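Local coordinates for protein chaperone CupB2 (Pseudomonas aeruginosa, PDB 3Q48) that probably acts as a periplasmic chaperone of the PapD-like family, assisting the folding and assembly of fimbrial subunits, at residues V177-P182 with G204-F209. Residues are numbered along the deposited sequence; the frame is centred on the assembly and turned at random.
Sequences VNNPTP and GMVAPF
The loop through P180-P182 meets the loop through A207-F209, the touching backbones running 60° apart and closest at P182 and P208, whose CA atoms are 4.6 Å apart, with P180 beside F209. N179 is the hub. With CG anti to the backbone N (chi1 -177°), its amide reaches across to segment 204-209, where ND2 gives a weak, bent hydrogen bond to A207 O (3.2 Å); ND2 also donates to Y183 O. The other end of the amide stays at home: T181 OG1 donates to N179 OD1 in the carbonyl plane, on a lone pair, at a rather short 2.5 Å, and T181 N adds a weak bond to the same oxygen. Both ends of the buried amide therefore have partners, which should restrict its rotation. Beside it the N179 methylene lies against both methyls of V206, with CB 3.7 Å from V206 CG1, while V177 CG1 touches V206 CG2.

This is the C-terminal immunoglobulin-like domain of the chaperone, where strand 175-179 of one sheet faces edge strand 197-206 of the other; the chain after V206 then crosses over, and strand 210-214 pairs with 175-179. At this crossing F209 N makes a weak bond to T181 O (3.1 Å). The same carbonyl oxygen stands 3.4 Å above the plane of the F209 ring, over its centre. At the far end of the ring, CZ meets P182 CB at 3.9 Å, and R110 also touches the phenylalanine. P208 brings CB and CG onto the P182 carbonyl, CG lying 3.2 Å from P182 O.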
loop_
_atom_site.group_PDB
_atom_site.type_symbol
_atom_site.label_atom_id
_atom_site.label_comp_id
_atom_site.label_asym_id
_atom_site.label_seq_id
_atom_site.Cartn_x
_atom_site.Cartn_y
_atom_site.Cartn_z
ATOM N N VAL A 177 15.622 -2.836 -9.343
ATOM C CA VAL A 177 15.259 -3.987 -8.525
ATOM C C VAL A 177 14.368 -4.903 -9.333
ATOM O O VAL A 177 13.506 -4.434 -10.078
ATOM C CB VAL A 177 14.553 -3.553 -7.249
ATOM C CG1 VAL A 177 13.263 -2.835 -7.567
ATOM C CG2 VAL A 177 14.325 -4.741 -6.371
ATOM N N ASN A 178 14.587 -6.210 -9.208
ATOM C CA ASN A 178 13.661 -7.188 -9.791
ATOM C C ASN A 178 12.931 -7.919 -8.692
ATOM O O ASN A 178 13.550 -8.493 -7.812
ATOM C CB ASN A 178 14.337 -8.181 -10.751
ATOM C CG ASN A 178 13.347 -9.274 -11.299
ATOM O OD1 ASN A 178 13.628 -10.471 -11.154
ATOM N ND2 ASN A 178 12.213 -8.864 -11.921
ATOM N N ASN A 179 11.606 -7.856 -8.764
ATOM C CA ASN A 179 10.719 -8.529 -7.832
ATOM C C ASN A 179 10.142 -9.788 -8.485
ATOM O O ASN A 179 9.102 -9.737 -9.175
ATOM C CB ASN A 179 9.578 -7.620 -7.381
ATOM C CG ASN A 179 8.661 -8.294 -6.336
ATOM O OD1 ASN A 179 9.004 -9.354 -5.751
ATOM N ND2 ASN A 179 7.516 -7.655 -6.069
ATOM N N PRO A 180 10.800 -10.915 -8.207
ATOM C CA PRO A 180 10.491 -12.201 -8.740
ATOM C C PRO A 180 9.497 -12.942 -7.796
ATOM O O PRO A 180 9.488 -14.173 -7.762
ATOM C CB PRO A 180 11.882 -12.874 -8.771
ATOM C CG PRO A 180 12.506 -12.370 -7.463
ATOM C CD PRO A 180 11.918 -10.983 -7.231
ATOM N N THR A 181 8.675 -12.204 -7.061
ATOM C CA THR A 181 7.758 -12.777 -6.082
ATOM C C THR A 181 6.287 -12.411 -6.387
ATOM O O THR A 181 6.026 -11.521 -7.214
ATOM C CB THR A 181 8.044 -12.232 -4.602
ATOM O OG1 THR A 181 7.476 -10.917 -4.441
ATOM C CG2 THR A 181 9.518 -12.211 -4.276
ATOM N N PRO A 182 5.319 -13.081 -5.710
ATOM C CA PRO A 182 3.909 -12.707 -5.999
ATOM C C PRO A 182 3.366 -11.477 -5.284
ATOM O O PRO A 182 2.200 -11.128 -5.499
ATOM C CB PRO A 182 3.087 -13.998 -5.674
ATOM C CG PRO A 182 3.996 -14.892 -4.825
ATOM C CD PRO A 182 5.449 -14.389 -5.015
ATOM N N GLY A 204 9.015 3.983 -2.990
ATOM C CA GLY A 204 8.146 3.499 -4.035
ATOM C C GLY A 204 7.696 2.090 -3.758
ATOM O O GLY A 204 7.730 1.608 -2.614
ATOM N N MET A 205 7.262 1.426 -4.806
ATOM C CA MET A 205 6.664 0.122 -4.665
ATOM C C MET A 205 6.951 -0.605 -5.950
ATOM O O MET A 205 6.869 -0.012 -7.040
ATOM C CB MET A 205 5.146 0.247 -4.506
ATOM C CG MET A 205 4.503 -1.052 -4.232
ATOM S SD MET A 205 2.763 -1.005 -3.760
ATOM C CE MET A 205 1.998 -0.071 -5.112
ATOM N N VAL A 206 7.274 -1.884 -5.809
ATOM C CA VAL A 206 7.493 -2.733 -6.929
ATOM C C VAL A 206 6.403 -3.820 -6.845
ATOM O O VAL A 206 6.106 -4.396 -5.782
ATOM C CB VAL A 206 8.967 -3.288 -6.971
ATOM C CG1 VAL A 206 9.245 -4.300 -5.821
ATOM C CG2 VAL A 206 9.293 -3.914 -8.337
ATOM N N ALA A 207 5.787 -4.034 -7.996
ATOM C CA ALA A 207 4.648 -4.926 -8.186
ATOM C C ALA A 207 5.188 -6.345 -8.355
ATOM O O ALA A 207 6.358 -6.513 -8.802
ATOM C CB ALA A 207 3.887 -4.482 -9.457
ATOM N N PRO A 208 4.358 -7.360 -8.027
ATOM C CA PRO A 208 4.782 -8.751 -8.225
ATOM C C PRO A 208 5.321 -8.997 -9.666
ATOM O O PRO A 208 4.809 -8.440 -10.632
ATOM C CB PRO A 208 3.489 -9.571 -8.033
ATOM C CG PRO A 208 2.484 -8.629 -7.418
ATOM C CD PRO A 208 2.896 -7.238 -7.841
ATOM N N PHE A 209 6.356 -9.816 -9.786
ATOM C CA PHE A 209 6.844 -10.215 -11.091
ATOM C C PHE A 209 7.152 -8.985 -11.991
ATOM O O PHE A 209 6.916 -9.001 -13.213
ATOM C CB PHE A 209 5.870 -11.226 -11.711
ATOM C CG PHE A 209 5.529 -12.385 -10.790
ATOM C CD1 PHE A 209 6.528 -13.232 -10.292
ATOM C CD2 PHE A 209 4.185 -12.664 -10.449
ATOM C CE1 PHE A 209 6.210 -14.354 -9.464
ATOM C CE2 PHE A 209 3.855 -13.754 -9.603
ATOM C CZ PHE A 209 4.879 -14.595 -9.101
#